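Local coordinates for amine oxidase domain-containing protein (Pyrococcus furiosus, PDB 3NRN), which binds adenosine monophosphate and is probably a flavin-containing amine oxidoreductase, although its substrate and reaction are not established, at residues 239-244 and 367-372; 373-378 and 397-402. One frame throughout, in Å; residues are numbered along the deposited sequence.

Strand 234-237 of the parallel sheet runs out into residues 239-244, which pass the bound AMP and start helix 241-248. Contact 1 brings the chain back to this helix start 123 residues later, after an excursion that includes strands 269-277 and 312-320 of the mixed sheet; its second segment is the loop 367-372. Contact 2 follows directly at residue 373, where the outermost strand 374-376 begins, and closes a much shorter loop of 18 residues on helix 388-402. The two closures lie in series, neither nested nor crossed. They still touch: Trp-369 NE1 probably bonds Val-374 O (2.6 Å), and Lys-402 NZ probably bonds Leu-371 O (2.7 Å).

Contact 1 of 2, residues 239-244 and 367-372; sequences VGVRET and IEWPLN. With AMP (adenosine monophosphate), chain B.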
loop_
_atom_site.group_PDB
_atom_site.type_symbol
_atom_site.label_atom_id
_atom_site.label_comp_id
_atom_site.label_asym_id
_atom_site.label_seq_id
_atom_site.Cartn_x
_atom_site.Cartn_y
_atom_site.Cartn_z
ATOM N N VAL A 239 5.042 -10.083 -8.671
ATOM C CA VAL A 239 6.243 -9.373 -9.114
ATOM C C VAL A 239 6.039 -8.137 -10.026
ATOM O O VAL A 239 7.002 -7.573 -10.545
ATOM C CB VAL A 239 7.213 -10.397 -9.788
ATOM C CG1 VAL A 239 8.475 -9.721 -10.262
ATOM C CG2 VAL A 239 7.578 -11.486 -8.780
ATOM N N GLY A 240 4.800 -7.698 -10.207
ATOM C CA GLY A 240 4.569 -6.529 -11.049
ATOM C C GLY A 240 4.366 -6.880 -12.516
ATOM O O GLY A 240 4.975 -7.826 -13.027
ATOM N N VAL A 241 3.529 -6.097 -13.192
ATOM C CA VAL A 241 3.186 -6.316 -14.595
ATOM C C VAL A 241 4.353 -6.448 -15.562
ATOM O O VAL A 241 4.399 -7.389 -16.359
ATOM C CB VAL A 241 2.251 -5.197 -15.115
ATOM C CG1 VAL A 241 2.016 -5.373 -16.602
ATOM C CG2 VAL A 241 0.927 -5.247 -14.376
ATOM N N ARG A 242 5.293 -5.513 -15.489
ATOM C CA ARG A 242 6.447 -5.523 -16.378
ATOM C C ARG A 242 7.304 -6.775 -16.253
ATOM O O ARG A 242 7.650 -7.392 -17.254
ATOM C CB ARG A 242 7.304 -4.279 -16.135
ATOM C CG ARG A 242 8.532 -4.196 -17.028
ATOM C CD ARG A 242 9.127 -2.795 -17.043
ATOM N NE ARG A 242 8.152 -1.793 -17.464
ATOM C CZ ARG A 242 8.452 -0.531 -17.762
ATOM N NH1 ARG A 242 9.706 -0.108 -17.689
ATOM N NH2 ARG A 242 7.498 0.310 -18.135
ATOM N N GLU A 243 7.652 -7.154 -15.029
ATOM C CA GLU A 243 8.474 -8.346 -14.833
ATOM C C GLU A 243 7.715 -9.617 -15.227
ATOM O O GLU A 243 8.285 -10.536 -15.811
ATOM C CB GLU A 243 8.919 -8.440 -13.372
ATOM C CG GLU A 243 9.944 -9.530 -13.102
ATOM C CD GLU A 243 11.208 -9.373 -13.934
ATOM O OE1 GLU A 243 11.694 -8.230 -14.077
ATOM O OE2 GLU A 243 11.718 -10.397 -14.434
ATOM N N THR A 244 6.424 -9.665 -14.912
ATOM C CA THR A 244 5.617 -10.833 -15.240
ATOM C C THR A 244 5.527 -11.027 -16.757
ATOM O O THR A 244 5.544 -12.154 -17.242
ATOM C CB THR A 244 4.215 -10.716 -14.628
ATOM O OG1 THR A 244 4.333 -10.557 -13.208
ATOM C CG2 THR A 244 3.403 -11.959 -14.908
ATOM N N ILE A 367 -5.606 -0.830 -20.571
ATOM C CA ILE A 367 -5.842 -2.212 -20.943
ATOM C C ILE A 367 -5.608 -3.086 -19.713
ATOM O O ILE A 367 -4.578 -2.972 -19.045
ATOM C CB ILE A 367 -4.908 -2.610 -22.091
ATOM C CG1 ILE A 367 -4.963 -1.528 -23.175
ATOM C CG2 ILE A 367 -5.342 -3.954 -22.675
ATOM C CD1 ILE A 367 -3.932 -1.677 -24.273
ATOM N N GLU A 368 -6.569 -3.946 -19.393
ATOM C CA GLU A 368 -6.422 -4.796 -18.217
ATOM C C GLU A 368 -5.579 -6.037 -18.502
ATOM O O GLU A 368 -5.339 -6.378 -19.664
ATOM C CB GLU A 368 -7.798 -5.199 -17.681
ATOM C CG GLU A 368 -8.514 -6.279 -18.465
ATOM C CD GLU A 368 -9.904 -6.556 -17.907
ATOM O OE1 GLU A 368 -10.450 -7.650 -18.160
ATOM O OE2 GLU A 368 -10.454 -5.668 -17.219
ATOM N N TRP A 369 -5.113 -6.698 -17.442
ATOM C CA TRP A 369 -4.297 -7.902 -17.602
ATOM C C TRP A 369 -5.096 -8.850 -18.489
ATOM O O TRP A 369 -6.239 -9.156 -18.194
ATOM C CB TRP A 369 -4.013 -8.539 -16.241
ATOM C CG TRP A 369 -3.169 -9.773 -16.337
ATOM C CD1 TRP A 369 -3.581 -11.064 -16.175
ATOM C CD2 TRP A 369 -1.765 -9.831 -16.620
ATOM N NE1 TRP A 369 -2.521 -11.924 -16.338
ATOM C CE2 TRP A 369 -1.393 -11.194 -16.611
ATOM C CE3 TRP A 369 -0.786 -8.867 -16.879
ATOM C CZ2 TRP A 369 -0.082 -11.616 -16.848
ATOM C CZ3 TRP A 369 0.525 -9.288 -17.116
ATOM C CH2 TRP A 369 0.862 -10.650 -17.096
ATOM N N PRO A 370 -4.490 -9.331 -19.588
ATOM C CA PRO A 370 -5.131 -10.235 -20.554
ATOM C C PRO A 370 -5.205 -11.748 -20.313
ATOM O O PRO A 370 -6.041 -12.414 -20.919
ATOM C CB PRO A 370 -4.372 -9.925 -21.838
ATOM C CG PRO A 370 -2.968 -9.783 -21.323
ATOM C CD PRO A 370 -3.140 -8.952 -20.044
ATOM N N LEU A 371 -4.353 -12.299 -19.452
ATOM C CA LEU A 371 -4.352 -13.750 -19.229
ATOM C C LEU A 371 -5.219 -14.224 -18.065
ATOM O O LEU A 371 -5.541 -13.447 -17.171
ATOM C CB LEU A 371 -2.907 -14.233 -19.037
ATOM C CG LEU A 371 -1.997 -13.853 -20.207
ATOM C CD1 LEU A 371 -0.577 -14.314 -19.943
ATOM C CD2 LEU A 371 -2.539 -14.498 -21.481
ATOM N N ASN A 372 -5.577 -15.506 -18.082
ATOM C CA ASN A 372 -6.420 -16.089 -17.043
ATOM C C ASN A 372 -5.713 -17.166 -16.214
ATOM O O ASN A 372 -6.055 -17.379 -15.049
ATOM C CB ASN A 372 -7.679 -16.705 -17.667
ATOM C CG ASN A 372 -8.438 -15.730 -18.556
ATOM O OD1 ASN A 372 -8.603 -14.559 -18.216
ATOM N ND2 ASN A 372 -8.916 -16.217 -19.691
HETATM P P AMP B . 6.635 -6.911 -3.123
HETATM O O1P AMP B . 5.345 -7.406 -3.745
HETATM O O2P AMP B . 7.355 -5.999 -4.114
HETATM O O3P AMP B . 6.502 -6.429 -1.733
HETATM O "O5'" AMP B . 7.461 -8.280 -3.157
HETATM C "C5'" AMP B . 7.471 -9.066 -4.354
HETATM C "C4'" AMP B . 8.395 -10.220 -3.989
HETATM O "O4'" AMP B . 8.855 -10.915 -5.152
HETATM C "C3'" AMP B . 9.636 -9.814 -3.212
HETATM O "O3'" AMP B . 9.591 -10.629 -2.023
HETATM C "C2'" AMP B . 10.785 -10.199 -4.168
HETATM O "O2'" AMP B . 12.015 -10.623 -3.548
HETATM C "C1'" AMP B . 10.149 -11.361 -4.910
HETATM N N9 AMP B . 10.637 -11.572 -6.287
HETATM C C8 AMP B . 10.932 -10.629 -7.220
HETATM N N7 AMP B . 11.265 -11.232 -8.391
HETATM C C5 AMP B . 11.107 -12.553 -8.223
HETATM C C6 AMP B . 11.307 -13.729 -9.081
HETATM N N6 AMP B . 11.731 -13.538 -10.361
HETATM N N1 AMP B . 11.042 -14.937 -8.528
HETATM C C2 AMP B . 10.575 -15.064 -7.238
HETATM N N3 AMP B . 10.423 -14.032 -6.369
HETATM C C4 AMP B . 10.684 -12.785 -6.832
#
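The indole of Trp-369 meets the first turn of helix 241-248 through apolar contacts alone. Its six-membered ring leads: Trp-369 CH2 lies 3.6 Å from Thr-244 CG2, which comes in obliquely to the ring, while Val-241 CG1 sits at the ring edge, near its plane, 4.2 Å from Trp-369 CZ3. CG of Trp-369 stands anti to the backbone N (chi1 -179°), which brings the six-membered ring up to the helix. Pro-370 CD rests on one face of the indole, the ring of Phe-253 meets it with planes at about 55°, and Tyr-257 also touches it.

Polar bonds fix the helix side. Gly-240, at the N-cap position, offers its carbonyl O to two donors of Thr-244, the backbone N at 3.0 Å and OG1 at 2.8 Å; the hydroxyl approaches from above the carbonyl plane, 49° out of it. OG1 also bonds Ser-237 OG. These bonds probably hold the rotation that presents CG2 to the tryptophan. With alanine in place of this threonine, Gly-240 O is likely to keep the backbone donor alone, Ser-237 to lose a hydroxyl partner, and a gap to open beside the indole.

At the ligand, Val-239 packs both methyls against the adenine, CG1 and CG2 each 3.7 Å from AMP N7. The segment turns from strand 234-237 into helix 241-248 beside the nucleotide, consistent with the Rossmann-type dinucleotide-binding fold of flavin amine oxidases.

Contact 2 of 2, residues 373-378 and 397-402; sequences EVLVVG and MKALEK
Leu-375, on the edge strand of a five-stranded parallel sheet consistent with a Rossmann-type fold, drives its isobutyl end against helix 388-402, one of the helices packed on this sheet. Leu-375 CD1 reaches the helix backbone and side chain at Ala-399, 3.7 Å from the carbonyl O and 3.8 Å from CB. Leu-375 CD2 lies mainly against the aliphatic stem of Lys-402, 3.8 Å from its CD. Farther along the segment, Val-377 CG1 meets the same Ala-399 CB at 4.0 Å; the methyl is therefore shared by two strand-side residues, and its small size is consistent with the close approach of helix and strand there.

In the next shell, backbone hydrogen bonds of Leu-375 with Ala-235 and Ser-237, and of Val-377 with Ser-237, hold the segment beside strand 234-237. On the helix's other flank, Leu-400 packs on Phe-18 and Leu-19 of helix 10-21, so neighbouring helices are packed together as well as against the sheet. Val-377 also touches the probable GxGxxG turn, with its side chain about 8 Å from AMP.

The Lys-402 chain, with CG anti to the backbone N (chi1 -176°) and extended beyond, crosses Leu-375 obliquely and brings NZ to a hydrogen bond with Leu-371 O. On the way, Lys-402 NZ comes within 3.3 Å of Leu-375 CD2.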
loop_
_atom_site.group_PDB
_atom_site.type_symbol
_atom_site.label_atom_id
_atom_site.label_comp_id
_atom_site.label_asym_id
_atom_site.label_seq_id
_atom_site.Cartn_x
_atom_site.Cartn_y
_atom_site.Cartn_z
ATOM N N GLU A 373 -4.747 -17.855 -16.818
ATOM C CA GLU A 373 -4.008 -18.914 -16.125
ATOM C C GLU A 373 -2.947 -18.304 -15.220
ATOM O O GLU A 373 -2.460 -18.945 -14.288
ATOM C CB GLU A 373 -3.338 -19.868 -17.127
ATOM C CG GLU A 373 -2.360 -19.210 -18.097
ATOM C CD GLU A 373 -3.030 -18.702 -19.375
ATOM O OE1 GLU A 373 -3.944 -17.852 -19.290
ATOM O OE2 GLU A 373 -2.636 -19.156 -20.472
ATOM N N VAL A 374 -2.577 -17.066 -15.525
ATOM C CA VAL A 374 -1.601 -16.338 -14.728
ATOM C C VAL A 374 -2.222 -14.992 -14.428
ATOM O O VAL A 374 -2.689 -14.311 -15.342
ATOM C CB VAL A 374 -0.276 -16.085 -15.489
ATOM C CG1 VAL A 374 0.683 -15.310 -14.602
ATOM C CG2 VAL A 374 0.343 -17.401 -15.918
ATOM N N LEU A 375 -2.238 -14.623 -13.152
ATOM C CA LEU A 375 -2.789 -13.340 -12.731
ATOM C C LEU A 375 -1.756 -12.582 -11.921
ATOM O O LEU A 375 -0.847 -13.171 -11.344
ATOM C CB LEU A 375 -4.051 -13.529 -11.884
ATOM C CG LEU A 375 -5.252 -14.220 -12.530
ATOM C CD1 LEU A 375 -6.423 -14.162 -11.558
ATOM C CD2 LEU A 375 -5.614 -13.541 -13.858
ATOM N N VAL A 376 -1.910 -11.270 -11.876
ATOM C CA VAL A 376 -0.986 -10.411 -11.148
ATOM C C VAL A 376 -1.644 -9.814 -9.907
ATOM O O VAL A 376 -2.780 -9.344 -9.972
ATOM C CB VAL A 376 -0.500 -9.249 -12.065
ATOM C CG1 VAL A 376 0.294 -8.214 -11.258
ATOM C CG2 VAL A 376 0.350 -9.803 -13.191
ATOM N N VAL A 377 -0.949 -9.858 -8.772
ATOM C CA VAL A 377 -1.464 -9.246 -7.545
ATOM C C VAL A 377 -0.322 -8.442 -6.950
ATOM O O VAL A 377 0.837 -8.646 -7.332
ATOM C CB VAL A 377 -1.968 -10.283 -6.492
ATOM C CG1 VAL A 377 -3.107 -11.108 -7.079
ATOM C CG2 VAL A 377 -0.817 -11.184 -6.021
ATOM N N GLY A 378 -0.644 -7.549 -6.013
ATOM C CA GLY A 378 0.370 -6.707 -5.404
ATOM C C GLY A 378 0.195 -5.275 -5.902
ATOM O O GLY A 378 -0.854 -4.933 -6.452
HETATM N N MSE A 397 -8.729 -9.873 -3.877
HETATM C CA MSE A 397 -10.126 -10.288 -3.867
HETATM C C MSE A 397 -10.632 -10.421 -5.302
HETATM O O MSE A 397 -11.301 -11.395 -5.634
HETATM C CB MSE A 397 -11.008 -9.276 -3.122
HETATM C CG MSE A 397 -10.677 -9.036 -1.649
HETATM SE SE MSE A 397 -11.848 -7.832 -0.893
HETATM C CE MSE A 397 -11.951 -8.502 0.730
ATOM N N LYS A 398 -10.302 -9.444 -6.145
ATOM C CA LYS A 398 -10.744 -9.453 -7.540
ATOM C C LYS A 398 -10.142 -10.619 -8.312
ATOM O O LYS A 398 -10.818 -11.251 -9.121
ATOM C CB LYS A 398 -10.370 -8.134 -8.229
ATOM C CG LYS A 398 -10.861 -6.894 -7.510
ATOM C CD LYS A 398 -12.358 -6.703 -7.647
ATOM C CE LYS A 398 -12.740 -6.277 -9.060
ATOM N NZ LYS A 398 -14.201 -6.010 -9.171
ATOM N N ALA A 399 -8.864 -10.896 -8.078
ATOM C CA ALA A 399 -8.211 -12.004 -8.763
ATOM C C ALA A 399 -8.930 -13.290 -8.373
ATOM O O ALA A 399 -9.270 -14.104 -9.230
ATOM C CB ALA A 399 -6.735 -12.084 -8.375
ATOM N N LEU A 400 -9.168 -13.465 -7.075
ATOM C CA LEU A 400 -9.853 -14.657 -6.586
ATOM C C LEU A 400 -11.246 -14.807 -7.213
ATOM O O LEU A 400 -11.662 -15.916 -7.551
ATOM C CB LEU A 400 -9.961 -14.617 -5.058
ATOM C CG LEU A 400 -8.640 -14.576 -4.282
ATOM C CD1 LEU A 400 -8.922 -14.487 -2.778
ATOM C CD2 LEU A 400 -7.819 -15.829 -4.597
ATOM N N GLU A 401 -11.966 -13.698 -7.370
ATOM C CA GLU A 401 -13.292 -13.759 -7.982
ATOM C C GLU A 401 -13.159 -14.106 -9.466
ATOM O O GLU A 401 -13.937 -14.899 -9.999
ATOM C CB GLU A 401 -14.031 -12.424 -7.847
ATOM C CG GLU A 401 -14.327 -11.997 -6.415
ATOM C CD GLU A 401 -15.637 -11.237 -6.295
ATOM O OE1 GLU A 401 -15.921 -10.398 -7.181
ATOM O OE2 GLU A 401 -16.378 -11.477 -5.315
ATOM N N LYS A 402 -12.176 -13.504 -10.134
ATOM C CA LYS A 402 -11.961 -13.774 -11.551
ATOM C C LYS A 402 -11.675 -15.258 -11.753
ATOM O O LYS A 402 -12.005 -15.831 -12.789
ATOM C CB LYS A 402 -10.790 -12.958 -12.099
ATOM C CG LYS A 402 -10.598 -13.136 -13.595
ATOM C CD LYS A 402 -9.306 -12.507 -14.094
ATOM C CE LYS A 402 -9.087 -12.814 -15.567
ATOM N NZ LYS A 402 -7.766 -12.316 -16.042
#